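Local coordinates for serine-rich secreted cell wall anchored (LPXTG-motif ) protein (Lactobacillus reuteri ATCC 53608, PDB 5NXK), which probably mediates adhesion of the bacterium to the host gut, as a cell-wall-anchored serine-rich repeat protein with a pectate-lyase-like beta-solenoid fold, at residues Gly199-Thr204 and Arg229-Ile234; Thr80-Ser85 and Tyr138-Gln143; Asn272-Val277 and Thr300-Glu305. All blocks are in the same frame, centred on the assembly; numbering follows the deposited sequence.

Contact 1: residues Gly199-Thr204 and Arg229-Ile234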
loop_
_atom_site.group_PDB
_atom_site.type_symbol
_atom_site.label_atom_id
_atom_site.label_comp_id
_atom_site.label_asym_id
_atom_site.label_seq_id
_atom_site.Cartn_x
_atom_site.Cartn_y
_atom_site.Cartn_z
ATOM N N GLY A 199 -6.336 -8.099 13.375
ATOM C CA GLY A 199 -5.994 -6.940 14.185
ATOM C C GLY A 199 -4.509 -6.598 14.190
ATOM O O GLY A 199 -4.015 -5.893 15.078
ATOM N N ILE A 200 -3.804 -7.066 13.171
ATOM C CA ILE A 200 -2.361 -6.856 13.051
ATOM C C ILE A 200 -2.046 -5.948 11.865
ATOM O O ILE A 200 -2.558 -6.168 10.766
ATOM C CB ILE A 200 -1.627 -8.195 12.856
ATOM C CG1 ILE A 200 -1.861 -9.098 14.072
ATOM C CG2 ILE A 200 -0.122 -7.980 12.611
ATOM C CD1 ILE A 200 -1.402 -10.536 13.848
ATOM N N SER A 201 -1.228 -4.922 12.092
ATOM C CA SER A 201 -0.795 -4.037 11.011
ATOM C C SER A 201 0.729 -3.975 10.986
ATOM O O SER A 201 1.349 -3.530 11.952
ATOM C CB SER A 201 -1.381 -2.631 11.183
ATOM O OG SER A 201 -2.794 -2.643 11.034
ATOM N N THR A 202 1.320 -4.344 9.851
ATOM C CA THR A 202 2.773 -4.533 9.756
ATOM C C THR A 202 3.373 -4.003 8.468
ATOM O O THR A 202 2.848 -4.262 7.401
ATOM C CB THR A 202 3.140 -6.026 9.857
ATOM O OG1 THR A 202 2.727 -6.523 11.130
ATOM C CG2 THR A 202 4.639 -6.235 9.722
ATOM N N VAL A 203 4.453 -3.237 8.579
ATOM C CA VAL A 203 5.300 -2.911 7.431
ATOM C C VAL A 203 6.647 -3.577 7.617
ATOM O O VAL A 203 7.251 -3.448 8.685
ATOM C CB VAL A 203 5.497 -1.402 7.266
ATOM C CG1 VAL A 203 6.471 -1.098 6.100
ATOM C CG2 VAL A 203 4.143 -0.724 7.049
ATOM N N THR A 204 7.108 -4.326 6.619
ATOM C CA THR A 204 8.448 -4.918 6.714
ATOM C C THR A 204 9.311 -4.431 5.564
ATOM O O THR A 204 8.803 -4.150 4.480
ATOM C CB THR A 204 8.438 -6.460 6.678
ATOM O OG1 THR A 204 8.011 -6.905 5.378
ATOM C CG2 THR A 204 7.500 -7.013 7.730
ATOM N N ARG A 229 -4.515 -5.051 17.692
ATOM C CA ARG A 229 -3.713 -5.814 18.665
ATOM C C ARG A 229 -2.191 -5.660 18.473
ATOM O O ARG A 229 -1.447 -5.707 19.446
ATOM C CB ARG A 229 -4.094 -7.310 18.672
ATOM C CG ARG A 229 -3.754 -8.130 17.424
ATOM C CD ARG A 229 -3.700 -9.659 17.765
ATOM N NE ARG A 229 -2.370 -10.055 18.261
ATOM C CZ ARG A 229 -2.109 -10.501 19.491
ATOM N NH1 ARG A 229 -3.092 -10.645 20.374
ATOM N NH2 ARG A 229 -0.856 -10.813 19.839
ATOM N N GLU A 230 -1.718 -5.525 17.235
ATOM C CA GLU A 230 -0.274 -5.379 16.998
ATOM C C GLU A 230 0.007 -4.370 15.893
ATOM O O GLU A 230 -0.751 -4.249 14.920
ATOM C CB GLU A 230 0.394 -6.709 16.589
ATOM C CG GLU A 230 0.244 -7.902 17.547
ATOM C CD GLU A 230 0.863 -9.191 16.981
ATOM O OE1 GLU A 230 1.888 -9.107 16.255
ATOM O OE2 GLU A 230 0.269 -10.283 17.185
ATOM N N ASN A 231 1.127 -3.671 16.044
ATOM C CA ASN A 231 1.616 -2.728 15.042
ATOM C C ASN A 231 3.114 -2.942 14.890
ATOM O O ASN A 231 3.828 -2.856 15.868
ATOM C CB ASN A 231 1.320 -1.288 15.462
ATOM C CG ASN A 231 -0.168 -0.990 15.500
ATOM O OD1 ASN A 231 -0.770 -0.675 14.473
ATOM N ND2 ASN A 231 -0.777 -1.135 16.680
ATOM N N HIS A 232 3.595 -3.195 13.681
ATOM C CA HIS A 232 5.013 -3.510 13.503
ATOM C C HIS A 232 5.661 -2.688 12.411
ATOM O O HIS A 232 5.053 -2.453 11.375
ATOM C CB HIS A 232 5.205 -4.987 13.160
ATOM C CG HIS A 232 4.744 -5.927 14.221
ATOM N ND1 HIS A 232 5.575 -6.373 15.237
ATOM C CD2 HIS A 232 3.560 -6.555 14.412
ATOM C CE1 HIS A 232 4.910 -7.200 16.013
ATOM N NE2 HIS A 232 3.677 -7.328 15.536
ATOM N N PHE A 233 6.893 -2.246 12.647
ATOM C CA PHE A 233 7.730 -1.730 11.567
ATOM C C PHE A 233 9.059 -2.449 11.697
ATOM O O PHE A 233 9.775 -2.261 12.691
ATOM C CB PHE A 233 7.916 -0.213 11.653
ATOM C CG PHE A 233 8.771 0.367 10.541
ATOM C CD1 PHE A 233 8.574 -0.020 9.222
ATOM C CD2 PHE A 233 9.735 1.335 10.815
ATOM C CE1 PHE A 233 9.337 0.521 8.193
ATOM C CE2 PHE A 233 10.505 1.885 9.796
ATOM C CZ PHE A 233 10.308 1.487 8.484
ATOM N N ILE A 234 9.349 -3.319 10.736
ATOM C CA ILE A 234 10.501 -4.199 10.828
ATOM C C ILE A 234 11.452 -3.922 9.674
ATOM O O ILE A 234 11.079 -4.052 8.522
ATOM C CB ILE A 234 10.099 -5.683 10.801
ATOM C CG1 ILE A 234 9.129 -5.990 11.938
ATOM C CG2 ILE A 234 11.336 -6.568 10.929
ATOM C CD1 ILE A 234 8.516 -7.365 11.838
#
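E230 and H232 share one first torsion, CG anti to the carbonyl carbon at chi1 -57° and -62°, so both side chains lean the same way along their strand. E230 runs on extended and R229, its CG in the crowded position between N and carbonyl carbon, bends back at chi3 to meet it. The carboxylate is thus held from two sides: H232 NE2 donates to E230 OE1 at 2.6 Å, nearly in the imidazole plane, while R229 grips E230 OE2 side-on with NE and NH2, the oxygen lying in the guanidinium plane. R229 NE meets the anti lone pair of E230 OE2 at 2.9 Å; R229 NH2 comes from above the carboxylate plane. Three donors from two residues would probably keep the glutamate ionised and could raise the basicity of the imidazole.

I200 lies alongside this polar row, its CD1 3.7 Å from E230 OE2. T202 OG1 comes within 3.4 Å of H232 CD2. On the other face V203 and F233 run side by side, V203 CB 3.9 Å from F233 CD1. Beneath them the parallel ladder is in full register, from S201 N to E230 O (2.9 Å) through to I234 N and V203 O (2.9 Å), and G199 O accepts from both R229 N and E230 N at its entrance.

Buried S201 OG is satisfied by S166 O, and N231 OD1 by G227 N. The two strands are successive rungs of the solenoid's long parallel sheet: 168-171, the preceding rung, pairs with 200-204 on its other edge, and 261-267 pairs beyond 230-234. I223 of strand 221-226 meets V203 and F233, and V250 of strand 248-252 meets F233.

Contact 2: residues Thr80-Ser85 and Tyr138-Gln143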
loop_
_atom_site.group_PDB
_atom_site.type_symbol
_atom_site.label_atom_id
_atom_site.label_comp_id
_atom_site.label_asym_id
_atom_site.label_seq_id
_atom_site.Cartn_x
_atom_site.Cartn_y
_atom_site.Cartn_z
ATOM N N THR A 80 2.802 -0.311 -15.758
ATOM C CA THR A 80 2.480 0.979 -15.188
ATOM C C THR A 80 0.999 0.997 -14.877
ATOM O O THR A 80 0.181 0.630 -15.722
ATOM C CB THR A 80 2.853 2.112 -16.142
ATOM O OG1 THR A 80 4.248 2.016 -16.438
ATOM C CG2 THR A 80 2.553 3.470 -15.513
ATOM N N LEU A 81 0.639 1.396 -13.664
ATOM C CA LEU A 81 -0.767 1.361 -13.297
ATOM C C LEU A 81 -1.274 2.756 -12.951
ATOM O O LEU A 81 -0.667 3.450 -12.133
ATOM C CB LEU A 81 -0.978 0.418 -12.106
ATOM C CG LEU A 81 -0.360 -0.980 -12.227
ATOM C CD1 LEU A 81 -0.529 -1.737 -10.907
ATOM C CD2 LEU A 81 -0.972 -1.770 -13.380
ATOM N N TYR A 82 -2.386 3.156 -13.559
ATOM C CA TYR A 82 -2.990 4.457 -13.271
ATOM C C TYR A 82 -4.382 4.262 -12.704
ATOM O O TYR A 82 -5.099 3.363 -13.136
ATOM C CB TYR A 82 -3.108 5.331 -14.531
ATOM C CG TYR A 82 -1.830 5.594 -15.289
ATOM C CD1 TYR A 82 -1.369 4.698 -16.253
ATOM C CD2 TYR A 82 -1.100 6.762 -15.070
ATOM C CE1 TYR A 82 -0.201 4.951 -16.963
ATOM C CE2 TYR A 82 0.066 7.022 -15.773
ATOM C CZ TYR A 82 0.512 6.118 -16.717
ATOM O OH TYR A 82 1.670 6.386 -17.415
ATOM N N ASN A 83 -4.783 5.107 -11.758
ATOM C CA ASN A 83 -6.166 5.058 -11.306
ATOM C C ASN A 83 -6.635 6.398 -10.769
ATOM O O ASN A 83 -5.856 7.144 -10.173
ATOM C CB ASN A 83 -6.344 3.979 -10.224
ATOM C CG ASN A 83 -5.689 4.369 -8.920
ATOM O OD1 ASN A 83 -4.466 4.240 -8.766
ATOM N ND2 ASN A 83 -6.492 4.870 -7.972
ATOM N N THR A 84 -7.920 6.681 -10.945
ATOM C CA THR A 84 -8.505 7.906 -10.410
ATOM C C THR A 84 -9.317 7.618 -9.159
ATOM O O THR A 84 -9.596 8.520 -8.364
ATOM C CB THR A 84 -9.423 8.587 -11.437
ATOM O OG1 THR A 84 -10.475 7.682 -11.780
ATOM C CG2 THR A 84 -8.642 8.938 -12.695
ATOM N N SER A 85 -9.688 6.353 -8.988
ATOM C CA SER A 85 -10.558 5.955 -7.889
ATOM C C SER A 85 -9.920 6.163 -6.531
ATOM O O SER A 85 -8.752 5.833 -6.320
ATOM C CB SER A 85 -10.953 4.487 -8.024
ATOM O OG SER A 85 -11.783 4.106 -6.938
ATOM N N TYR A 138 -2.742 12.897 -13.405
ATOM C CA TYR A 138 -1.716 12.320 -14.264
ATOM C C TYR A 138 -2.111 12.468 -15.717
ATOM O O TYR A 138 -3.252 12.773 -16.026
ATOM C CB TYR A 138 -1.486 10.846 -13.944
ATOM C CG TYR A 138 -2.722 9.970 -14.003
ATOM C CD1 TYR A 138 -3.189 9.457 -15.215
ATOM C CD2 TYR A 138 -3.399 9.623 -12.840
ATOM C CE1 TYR A 138 -4.310 8.646 -15.267
ATOM C CE2 TYR A 138 -4.521 8.806 -12.877
ATOM C CZ TYR A 138 -4.969 8.318 -14.088
ATOM O OH TYR A 138 -6.081 7.508 -14.123
ATOM N N GLU A 139 -1.161 12.275 -16.615
ATOM C CA GLU A 139 -1.475 12.371 -18.031
ATOM C C GLU A 139 -0.902 11.165 -18.753
ATOM O O GLU A 139 0.250 10.794 -18.545
ATOM C CB GLU A 139 -0.963 13.689 -18.631
ATOM C CG GLU A 139 -0.470 13.584 -20.069
ATOM C CD GLU A 139 -0.397 14.936 -20.761
ATOM O OE1 GLU A 139 -0.819 15.940 -20.148
ATOM O OE2 GLU A 139 0.074 14.993 -21.918
ATOM N N VAL A 140 -1.731 10.504 -19.543
ATOM C CA VAL A 140 -1.225 9.393 -20.340
ATOM C C VAL A 140 -1.835 9.464 -21.739
ATOM O O VAL A 140 -3.038 9.719 -21.882
ATOM C CB VAL A 140 -1.499 8.030 -19.655
ATOM C CG1 VAL A 140 -2.988 7.815 -19.421
ATOM C CG2 VAL A 140 -0.872 6.893 -20.457
ATOM N N ASP A 141 -0.984 9.299 -22.755
ATOM C CA ASP A 141 -1.362 9.466 -24.162
ATOM C C ASP A 141 -2.283 10.662 -24.376
ATOM O O ASP A 141 -3.390 10.536 -24.895
ATOM C CB ASP A 141 -1.983 8.180 -24.729
ATOM C CG ASP A 141 -0.975 7.029 -24.819
ATOM O OD1 ASP A 141 0.246 7.300 -24.780
ATOM O OD2 ASP A 141 -1.394 5.856 -24.955
ATOM N N GLY A 142 -1.807 11.814 -23.917
ATOM C CA GLY A 142 -2.489 13.081 -24.081
ATOM C C GLY A 142 -3.728 13.332 -23.248
ATOM O O GLY A 142 -4.320 14.404 -23.355
ATOM N N GLN A 143 -4.141 12.381 -22.420
ATOM C CA GLN A 143 -5.325 12.653 -21.622
ATOM C C GLN A 143 -4.954 12.880 -20.157
ATOM O O GLN A 143 -4.250 12.065 -19.545
ATOM C CB GLN A 143 -6.350 11.529 -21.765
ATOM C CG GLN A 143 -7.772 12.036 -21.594
ATOM C CD GLN A 143 -8.252 12.794 -22.827
ATOM O OE1 GLN A 143 -8.726 13.930 -22.735
ATOM N NE2 GLN A 143 -8.127 12.163 -23.988
#
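Y82 leaves its strand with CG anti to the carbonyl carbon, and from its first atom onward it is engaged by Y138. Its CB sits over the face of the Y138 ring, 3.9 Å from the centroid, in a CH-pi contact. Y82 CD2 follows over the same face, toward the rim, and touches Y138 CD1 at 3.4 Å. The two rings cross obliquely, with planes 40° apart. Farther out, CZ passes to V140, whose CB stands over one face of the Y82 ring at 4.0 Å from that atom. At the tip, Y82 OH comes to 4.0 Å from V140 CG2, so one tyrosine spans both inward-facing residues of strand 138-140.

Y138 reaches in with CG in the crowded position between backbone N and carbonyl carbon (chi1 55°). Its ring lies across the end of strand 80-83: N83 O approaches the ring edge, 3.4 Å from Y138 CE2, and T84 CG2 packs at 3.3 Å against Y138 OH, the two side chains crossing at about a right angle. The hydroxyl is hydrogen-bonded to N53 OD1, which fixes the outer end of the ring. N83 O, buried here, finds no polar partner, so the aromatic edge is its neighbour instead. On the side toward strand 105-109, Y82 meets the ring of Y108 with planes about 15° apart.

After V140 the chain reverses through a type I' turn, V140 to Q143, closed by mutual backbone bonds between these two residues. The arrangement is that of a beta hairpin, 137-140 with 143-146, inserted between rungs of a pectate-lyase-like beta-solenoid and folded back over the outer face of one of its parallel sheets.

Contact 3: residues Asn272-Val277 and Thr300-Glu305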
loop_
_atom_site.group_PDB
_atom_site.type_symbol
_atom_site.label_atom_id
_atom_site.label_comp_id
_atom_site.label_asym_id
_atom_site.label_seq_id
_atom_site.Cartn_x
_atom_site.Cartn_y
_atom_site.Cartn_z
ATOM N N ASN A 272 20.485 0.619 7.723
ATOM C CA ASN A 272 20.801 2.034 7.746
ATOM C C ASN A 272 19.504 2.804 7.557
ATOM O O ASN A 272 18.868 2.734 6.497
ATOM C CB ASN A 272 21.828 2.396 6.667
ATOM C CG ASN A 272 23.229 1.906 7.008
ATOM O OD1 ASN A 272 23.626 0.797 6.630
ATOM N ND2 ASN A 272 23.978 2.726 7.733
ATOM N N VAL A 273 19.073 3.466 8.620
ATOM C CA VAL A 273 17.777 4.134 8.638
ATOM C C VAL A 273 17.985 5.634 8.852
ATOM O O VAL A 273 18.658 6.045 9.792
ATOM C CB VAL A 273 16.864 3.545 9.743
ATOM C CG1 VAL A 273 15.561 4.307 9.852
ATOM C CG2 VAL A 273 16.590 2.060 9.486
ATOM N N HIS A 274 17.449 6.442 7.951
ATOM C CA HIS A 274 17.570 7.882 8.044
ATOM C C HIS A 274 16.180 8.494 7.991
ATOM O O HIS A 274 15.435 8.312 7.020
ATOM C CB HIS A 274 18.443 8.433 6.919
ATOM C CG HIS A 274 18.700 9.899 7.031
ATOM N ND1 HIS A 274 17.735 10.847 6.750
ATOM C CD2 HIS A 274 19.803 10.587 7.411
ATOM C CE1 HIS A 274 18.238 12.052 6.944
ATOM N NE2 HIS A 274 19.491 11.922 7.347
ATOM N N LEU A 275 15.826 9.212 9.050
ATOM C CA LEU A 275 14.462 9.697 9.215
ATOM C C LEU A 275 14.481 11.173 9.534
ATOM O O LEU A 275 15.306 11.620 10.333
ATOM C CB LEU A 275 13.750 8.938 10.339
ATOM C CG LEU A 275 13.730 7.416 10.259
ATOM C CD1 LEU A 275 13.042 6.863 11.499
ATOM C CD2 LEU A 275 13.046 6.922 8.993
ATOM N N GLU A 276 13.556 11.921 8.944
ATOM C CA GLU A 276 13.512 13.356 9.173
ATOM C C GLU A 276 12.073 13.850 9.269
ATOM O O GLU A 276 11.241 13.446 8.477
ATOM C CB GLU A 276 14.248 14.102 8.052
ATOM C CG GLU A 276 14.298 15.609 8.269
ATOM C CD GLU A 276 15.316 16.301 7.379
ATOM O OE1 GLU A 276 16.184 15.604 6.799
ATOM O OE2 GLU A 276 15.252 17.543 7.276
ATOM N N VAL A 277 11.782 14.698 10.256
ATOM C CA VAL A 277 10.471 15.350 10.353
ATOM C C VAL A 277 10.641 16.841 10.648
ATOM O O VAL A 277 11.747 17.302 10.898
ATOM C CB VAL A 277 9.578 14.725 11.459
ATOM C CG1 VAL A 277 9.269 13.233 11.163
ATOM C CG2 VAL A 277 10.213 14.901 12.833
ATOM N N THR A 300 19.727 7.463 12.059
ATOM C CA THR A 300 19.798 8.893 12.271
ATOM C C THR A 300 18.382 9.442 12.250
ATOM O O THR A 300 17.663 9.252 11.271
ATOM C CB THR A 300 20.651 9.570 11.197
ATOM O OG1 THR A 300 21.975 9.043 11.271
ATOM C CG2 THR A 300 20.689 11.089 11.405
ATOM N N LEU A 301 17.975 10.084 13.343
ATOM C CA LEU A 301 16.633 10.651 13.457
ATOM C C LEU A 301 16.714 12.164 13.618
ATOM O O LEU A 301 17.302 12.658 14.569
ATOM C CB LEU A 301 15.865 10.035 14.642
ATOM C CG LEU A 301 15.098 8.724 14.436
ATOM C CD1 LEU A 301 16.030 7.623 13.961
ATOM C CD2 LEU A 301 14.386 8.296 15.733
ATOM N N ILE A 302 16.116 12.890 12.682
ATOM C CA ILE A 302 16.250 14.334 12.627
ATOM C C ILE A 302 14.903 15.032 12.765
ATOM O O ILE A 302 13.898 14.589 12.217
ATOM C CB ILE A 302 16.946 14.769 11.310
ATOM C CG1 ILE A 302 18.386 14.245 11.288
ATOM C CG2 ILE A 302 16.947 16.291 11.158
ATOM C CD1 ILE A 302 19.004 14.254 9.914
ATOM N N LYS A 303 14.889 16.114 13.530
ATOM C CA LYS A 303 13.757 17.024 13.575
ATOM C C LYS A 303 14.230 18.428 13.190
ATOM O O LYS A 303 15.146 18.967 13.813
ATOM C CB LYS A 303 13.131 17.039 14.971
ATOM C CG LYS A 303 11.901 17.937 15.101
ATOM C CD LYS A 303 11.690 18.349 16.555
ATOM C CE LYS A 303 10.625 19.424 16.684
ATOM N NZ LYS A 303 10.906 20.670 15.910
ATOM N N GLN A 304 13.622 19.026 12.171
ATOM C CA GLN A 304 13.993 20.390 11.801
ATOM C C GLN A 304 13.477 21.328 12.877
ATOM O O GLN A 304 12.540 20.983 13.592
ATOM C CB GLN A 304 13.419 20.783 10.448
ATOM C CG GLN A 304 13.852 19.878 9.329
ATOM C CD GLN A 304 13.387 20.371 7.977
ATOM O OE1 GLN A 304 12.741 21.421 7.870
ATOM N NE2 GLN A 304 13.675 19.594 6.937
ATOM N N GLU A 305 14.094 22.501 13.006
ATOM C CA GLU A 305 13.616 23.516 13.953
ATOM C C GLU A 305 12.104 23.773 13.864
ATOM O O GLU A 305 11.432 23.865 14.887
ATOM C CB GLU A 305 14.359 24.837 13.745
ATOM C CG GLU A 305 14.043 25.870 14.808
ATOM C CD GLU A 305 14.738 27.195 14.554
ATOM O OE1 GLU A 305 14.303 27.925 13.639
ATOM O OE2 GLU A 305 15.721 27.505 15.261
HETATM O O HOH W 1 21.811 6.242 9.472
#
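The tight part of this contact is the backbone ladder between two parallel strands, whose axes approach to 4.7 Å at an angle of 10°. T300 N donates to V273 O and L275 N to T300 O, each nearly along the C=O axis. The sequence continues through I302 N to L275 O at 2.8 Å and V277 N to I302 O, and closes with Q304 N on V277 O at 2.8 Å, already beyond the end of strand 300-303.

The solvent side lies on strand 300-303, at L301 and K303, against buried V273, L275 and V277 of strand 272-277. On the face of L275 and V277, buried L275 lies beside exposed L301, their CD1 atoms 3.9 Å apart. K303 bends at chi4 so that NZ reaches Q304 O, with I278 O as a second acceptor.

The face carrying H274, E276, T300 and I302 is partly exposed. H274 and E276 both hold CG anti to the backbone N, which swings their ends over the neighbouring strand: H274 NE2 comes to 3.5 Å from I302 CD1, and E276 CG lies 4.0 Å from I302 CG2. Two extended chains meet at their tips where Q304 NE2 donates to E276 OE2 at 2.6 Å and 171°. E276 OE2 uses its anti lone pair and lies close to the amide plane, although the carboxylate and amide planes are 61° apart. A water donates to V273 O and has only a weak link to T300 OG1.

Strand 298-303 is the outermost of its parallel sheet within the chain and pairs there with 272-277, which in turn pairs with 240-244. F283 of strand 283-285 meets both L275 and L301.

Overall arrangement
Along the chain the order is contact 2, contact 1, contact 3, each closing before the next opens. Contacts 1 and 3 are ladder pairings between successive turns of the solenoid, in two different parallel sheets; their centres lie 21 Å apart and their nearest atoms about 6 Å. Contact 2 reaches the sheet of contact 3 through strand 79-83, while its other half lies on a separate hairpin; their centres are 33 Å apart. Its centre is 32 Å from that of contact 1, on the opposite side of the chain's centre. Two contacts therefore illustrate how stacked turns build the elongated body, and the third how an inserted hairpin packs onto its outside, in a protein probably used for adhesion.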